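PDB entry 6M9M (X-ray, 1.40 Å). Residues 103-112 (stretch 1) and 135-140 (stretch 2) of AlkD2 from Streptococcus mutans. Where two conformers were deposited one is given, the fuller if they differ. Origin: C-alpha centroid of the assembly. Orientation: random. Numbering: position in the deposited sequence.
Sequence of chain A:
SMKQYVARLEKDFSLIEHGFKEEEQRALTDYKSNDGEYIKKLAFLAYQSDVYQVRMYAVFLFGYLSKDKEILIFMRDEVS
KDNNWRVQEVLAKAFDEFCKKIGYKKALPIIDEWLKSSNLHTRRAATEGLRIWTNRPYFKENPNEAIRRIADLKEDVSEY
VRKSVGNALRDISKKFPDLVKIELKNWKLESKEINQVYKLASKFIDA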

ATOM      1  N   GLY A 103      -4.347  10.285  -9.719  1.00 11.90           N
ATOM      2  CA  GLY A 103      -4.539   9.554 -10.960  1.00 11.35           C
ATOM      3  C   GLY A 103      -3.414   8.556 -11.158  1.00 10.38           C
ATOM      4  O   GLY A 103      -2.246   8.909 -11.011  1.00 11.28           O
ATOM      5  N   TYR A 104      -3.736   7.308 -11.483  1.00 10.71           N
ATOM      6  CA  TYR A 104      -2.709   6.273 -11.521  1.00 10.34           C
ATOM      7  C   TYR A 104      -1.618   6.575 -12.542  1.00 10.19           C
ATOM      8  O   TYR A 104      -0.432   6.385 -12.252  1.00 10.37           O
ATOM      9  N   LYS A 105      -1.981   7.038 -13.737  1.00 10.31           N
ATOM     10  CA  LYS A 105      -0.960   7.391 -14.717  1.00 10.20           C
ATOM     11  C   LYS A 105      -0.068   8.513 -14.203  1.00 10.62           C
ATOM     12  O   LYS A 105       1.162   8.434 -14.316  1.00 11.03           O
ATOM     13  N   LYS A 106      -0.660   9.555 -13.612  1.00 10.22           N
ATOM     14  CA  LYS A 106       0.135  10.654 -13.079  1.00 10.30           C
ATOM     15  C   LYS A 106       0.988  10.228 -11.895  1.00  9.86           C
ATOM     16  O   LYS A 106       2.014  10.858 -11.631  1.00 10.41           O
ATOM     17  N   ALA A 107       0.601   9.161 -11.202  1.00  9.23           N
ATOM     18  CA  ALA A 107       1.313   8.665 -10.038  1.00  9.50           C
ATOM     19  C   ALA A 107       2.497   7.765 -10.378  1.00  8.94           C
ATOM     20  O   ALA A 107       3.241   7.396  -9.464  1.00  9.08           O
ATOM     21  N   LEU A 108       2.713   7.410 -11.644  1.00  9.41           N
ATOM     22  CA  LEU A 108       3.730   6.417 -11.973  1.00  9.43           C
ATOM     23  C   LEU A 108       5.109   6.743 -11.396  1.00  9.37           C
ATOM     24  O   LEU A 108       5.772   5.820 -10.890  1.00  9.98           O
ATOM     25  N   PRO A 109       5.607   7.984 -11.438  1.00  9.54           N
ATOM     26  CA  PRO A 109       6.948   8.215 -10.865  1.00 10.26           C
ATOM     27  C   PRO A 109       7.019   7.914  -9.382  1.00  9.96           C
ATOM     28  O   PRO A 109       8.060   7.453  -8.887  1.00 10.93           O
ATOM     29  N   ILE A 110       5.933   8.163  -8.648  1.00  9.10           N
ATOM     30  CA  ILE A 110       5.906   7.876  -7.219  1.00  9.55           C
ATOM     31  C   ILE A 110       5.808   6.375  -6.974  1.00  8.58           C
ATOM     32  O   ILE A 110       6.470   5.836  -6.084  1.00  9.18           O
ATOM     33  N   ILE A 111       4.956   5.687  -7.734  1.00  8.22           N
ATOM     34  CA  ILE A 111       4.904   4.233  -7.674  1.00  8.01           C
ATOM     35  C   ILE A 111       6.309   3.664  -7.864  1.00  8.98           C
ATOM     36  O   ILE A 111       6.779   2.825  -7.082  1.00  8.84           O
ATOM     37  N   ASP A 112       7.016   4.137  -8.892  1.00  9.17           N
ATOM     38  CA  ASP A 112       8.347   3.603  -9.165  1.00 10.38           C
ATOM     39  C   ASP A 112       9.308   3.918  -8.025  1.00 10.73           C
ATOM     40  O   ASP A 112      10.150   3.091  -7.663  1.00 12.80           O
ATOM     41  N   ASN A 135      -7.246  -3.820 -12.060  1.00 13.07           N
ATOM     42  CA  ASN A 135      -8.547  -3.205 -11.829  1.00 13.84           C
ATOM     43  C   ASN A 135      -8.471  -1.687 -11.681  1.00 14.81           C
ATOM     44  O   ASN A 135      -9.510  -1.029 -11.631  1.00 18.71           O
ATOM     45  N   ARG A 136      -7.305  -1.127 -11.603  0.94 13.01           N
ATOM     46  CA  ARG A 136      -7.218   0.321 -11.473  0.94 13.38           C
ATOM     47  C   ARG A 136      -7.077   0.974 -12.833  0.94 13.83           C
ATOM     48  O   ARG A 136      -6.568   0.361 -13.773  0.94 13.78           O
ATOM     49  N   PRO A 137      -7.541   2.214 -12.931  1.00 14.37           N
ATOM     50  CA  PRO A 137      -7.305   2.990 -14.154  1.00 14.56           C
ATOM     51  C   PRO A 137      -5.831   2.983 -14.549  1.00 13.34           C
ATOM     52  O   PRO A 137      -4.929   2.843 -13.717  1.00 12.73           O
ATOM     53  N   TYR A 138      -5.611   3.147 -15.854  1.00 13.90           N
ATOM     54  CA  TYR A 138      -4.313   3.104 -16.510  1.00 13.31           C
ATOM     55  C   TYR A 138      -3.794   1.671 -16.618  1.00 12.84           C
ATOM     56  O   TYR A 138      -3.549   1.176 -17.723  1.00 13.67           O
ATOM     57  N   PHE A 139      -3.629   0.990 -15.486  1.00 11.95           N
ATOM     58  CA  PHE A 139      -3.173  -0.401 -15.538  1.00 11.73           C
ATOM     59  C   PHE A 139      -4.189  -1.315 -16.215  1.00 13.70           C
ATOM     60  O   PHE A 139      -3.803  -2.296 -16.872  1.00 15.31           O
ATOM     61  N   LYS A 140      -5.484  -1.022 -16.078  1.00 15.11           N
ATOM     62  CA  LYS A 140      -6.499  -1.849 -16.715  1.00 17.46           C
ATOM     63  C   LYS A 140      -6.340  -1.815 -18.229  1.00 17.75           C
ATOM     64  O   LYS A 140      -6.497  -2.840 -18.904  1.00 19.55           O
TER

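The two stretches meet through side chains, and no hydrogen bond crosses between them. The contact buries 411 Å², both sides summed. The nearest CA atoms across the stretches are those of K105 and Y138, 5.7 Å apart.

Y104 has the largest share of the contact. Its CA-to-CB bond points toward stretch 2. With chi1 at m (-70°) and chi2 at -87°, the ring lies beside R136 and P137. R136 covers one face: its CB sits 3.9 Å from the centroid of the Y104 ring, almost on the ring normal, a CH-pi contact. P137 adds an apolar contact, with Y104 CD2 3.7 Å from P137 CD. The backbone also closes in, as Y104 CB lies 3.3 Å from P137 O.

R136 also points toward stretch 1. Chi1 is m and chi3 is t, but chi2, at 146°, falls between wells. The chain runs along the tyrosine ring, and R136 NE lies 3.5 Å from Y104 OH. This is a contact and not a hydrogen bond; both atoms are hydrogen-bonded elsewhere in the structure.

Y138 has a positive phi of 75°, and its CA-to-CB bond points toward stretch 1. Chi1 is t and chi2 is 73°. This places the ring against K105 and L108. K105 CA lies over one face, and K105 CG makes an off-centre CH-pi contact, 4.2 Å from the centroid of the Y138 ring. The K105 side chain starts sideways and is extended, with t for chi1 to chi3 and m for chi4. Its aliphatic base therefore stays on the ring while its end leads away. Two conformers of K105 were deposited; one is described here.

L108 points toward stretch 2 with chi1 m and chi2 t. L108 packs on both rings. L108 CD1 is 3.7 Å from Y138 CE2. L108 CD2 is 3.6 Å from F139 CZ and also 4.0 Å from Y138 CE2.

F139 is buried. Its CA-to-CB bond points sideways, but chi1 at m (-63°) and chi2 at -62° bring the end of the ring nearer to stretch 1. Besides L108, it meets Y104, with F139 CE2 4.3 Å from Y104 CB. I111, chi1 m and chi2 t, points toward stretch 2 and sets its CD1 4.1 Å from F139 CZ, at the ring edge.

K106, A107, P109, I110 and D112 make no contact with stretch 2. N135 and K140 likewise stay clear of stretch 1.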

ATOM      1  CB  TYR A 104      -3.337   4.884 -11.696  1.00 10.62           C
ATOM      2  CG  TYR A 104      -4.082   4.457 -10.450  1.00 10.40           C
ATOM      3  CD1 TYR A 104      -3.429   3.808  -9.412  1.00  9.90           C
ATOM      4  CD2 TYR A 104      -5.425   4.732 -10.296  1.00 11.52           C
ATOM      5  CE1 TYR A 104      -4.094   3.459  -8.266  1.00 10.71           C
ATOM      6  CE2 TYR A 104      -6.105   4.381  -9.141  1.00 11.81           C
ATOM      7  CZ  TYR A 104      -5.430   3.750  -8.131  1.00 11.38           C
ATOM      8  OH  TYR A 104      -6.119   3.410  -6.981  1.00 12.50           O
ATOM      9  CB  LYS A 105      -1.586   7.758 -16.057  1.00 11.58           C
ATOM     10  CG  LYS A 105      -0.554   8.016 -17.180  1.00 13.59           C
ATOM     11  CD  LYS A 105      -1.272   8.281 -18.491  0.54 13.93           C
ATOM     12  CE  LYS A 105      -0.310   8.559 -19.636  0.54 15.02           C
ATOM     13  NZ  LYS A 105       0.450   9.824 -19.460  0.54 16.04           N
ATOM     14  CB  LYS A 106      -0.759  11.834 -12.718  1.00 11.80           C
ATOM     15  CG  LYS A 106      -1.294  12.582 -13.937  1.00 14.57           C
ATOM     16  CD  LYS A 106      -2.208  13.732 -13.539  1.00 17.09           C
ATOM     17  CE  LYS A 106      -2.643  14.543 -14.752  1.00 21.87           C
ATOM     18  NZ  LYS A 106      -3.343  15.802 -14.394  1.00 25.73           N
ATOM     19  CB  ALA A 107       0.351   7.867  -9.151  1.00 10.07           C
ATOM     20  CB  LEU A 108       3.833   6.212 -13.489  1.00 10.54           C
ATOM     21  CG  LEU A 108       2.618   5.556 -14.144  1.00 11.23           C
ATOM     22  CD1 LEU A 108       2.828   5.581 -15.657  1.00 12.49           C
ATOM     23  CD2 LEU A 108       2.415   4.133 -13.668  1.00 12.64           C
ATOM     24  CB  PRO A 109       7.211   9.697 -11.165  1.00 11.25           C
ATOM     25  CG  PRO A 109       6.348   9.996 -12.371  1.00 12.27           C
ATOM     26  CD  PRO A 109       5.102   9.184 -12.140  1.00 10.91           C
ATOM     27  CB  ILE A 110       4.751   8.648  -6.558  1.00 12.02           C
ATOM     28  CG1 ILE A 110       4.880  10.149  -6.776  1.00 16.34           C
ATOM     29  CG2 ILE A 110       4.663   8.308  -5.093  1.00 12.34           C
ATOM     30  CD1 ILE A 110       6.128  10.736  -6.295  1.00 18.81           C
ATOM     31  CB  ILE A 111       3.901   3.703  -8.712  1.00  9.32           C
ATOM     32  CG1 ILE A 111       2.474   4.138  -8.349  1.00  9.51           C
ATOM     33  CG2 ILE A 111       3.980   2.189  -8.813  1.00 10.02           C
ATOM     34  CD1 ILE A 111       1.472   3.941  -9.454  1.00 10.18           C
ATOM     35  CB  ASP A 112       8.838   4.142 -10.514  1.00 11.02           C
ATOM     36  CG  ASP A 112       8.052   3.555 -11.683  1.00 12.93           C
ATOM     37  OD1 ASP A 112       7.484   2.460 -11.501  1.00 14.74           O
ATOM     38  OD2 ASP A 112       7.981   4.171 -12.768  1.00 14.50           O
ATOM     39  CB  ASN A 135      -9.208  -3.792 -10.579  1.00 13.73           C
ATOM     40  CG  ASN A 135      -9.760  -5.176 -10.805  1.00 13.99           C
ATOM     41  OD1 ASN A 135      -9.848  -5.647 -11.930  1.00 16.38           O
ATOM     42  ND2 ASN A 135     -10.143  -5.828  -9.732  1.00 12.33           N
ATOM     43  CB  ARG A 136      -6.038   0.687 -10.598  0.94 14.03           C
ATOM     44  CG  ARG A 136      -6.433   0.405  -9.139  0.94 16.80           C
ATOM     45  CD  ARG A 136      -5.349  -0.041  -8.349  0.94 17.19           C
ATOM     46  NE  ARG A 136      -5.749  -0.115  -6.944  0.94 14.01           N
ATOM     47  CZ  ARG A 136      -6.473  -1.081  -6.402  0.94 12.10           C
ATOM     48  NH1 ARG A 136      -6.943  -2.076  -7.154  0.94 10.59           N
ATOM     49  NH2 ARG A 136      -6.700  -1.073  -5.094  0.94 12.87           N
ATOM     50  CB  PRO A 137      -7.795   4.397 -13.787  1.00 16.34           C
ATOM     51  CG  PRO A 137      -8.811   4.165 -12.684  1.00 17.11           C
ATOM     52  CD  PRO A 137      -8.291   2.978 -11.916  1.00 15.34           C
ATOM     53  CB  TYR A 138      -3.268   4.016 -15.866  1.00 13.99           C
ATOM     54  CG  TYR A 138      -1.983   3.952 -16.666  1.00 13.93           C
ATOM     55  CD1 TYR A 138      -1.890   4.562 -17.911  1.00 14.69           C
ATOM     56  CD2 TYR A 138      -0.875   3.249 -16.193  1.00 14.32           C
ATOM     57  CE1 TYR A 138      -0.745   4.487 -18.652  1.00 16.00           C
ATOM     58  CE2 TYR A 138       0.278   3.168 -16.931  1.00 14.74           C
ATOM     59  CZ  TYR A 138       0.336   3.789 -18.167  1.00 16.34           C
ATOM     60  OH  TYR A 138       1.476   3.735 -18.929  1.00 18.82           O
ATOM     61  CB  PHE A 139      -2.817  -0.882 -14.136  1.00 11.36           C
ATOM     62  CG  PHE A 139      -1.671  -0.123 -13.530  1.00 10.59           C
ATOM     63  CD1 PHE A 139      -0.423  -0.153 -14.127  1.00 10.98           C
ATOM     64  CD2 PHE A 139      -1.843   0.657 -12.407  1.00 10.99           C
ATOM     65  CE1 PHE A 139       0.634   0.574 -13.602  1.00 11.56           C
ATOM     66  CE2 PHE A 139      -0.793   1.379 -11.878  1.00 11.44           C
ATOM     67  CZ  PHE A 139       0.439   1.329 -12.473  1.00 11.84           C
ATOM     68  CB  LYS A 140      -7.889  -1.360 -16.309  1.00 20.43           C
ATOM     69  CG  LYS A 140      -9.022  -2.049 -17.045  1.00 25.31           C
ATOM     70  CD  LYS A 140     -10.374  -1.826 -16.371  1.00 30.67           C
ATOM     71  CE  LYS A 140     -10.735  -0.360 -16.201  1.00 35.01           C
ATOM     72  NZ  LYS A 140     -10.328   0.208 -14.875  1.00 37.66           N
TER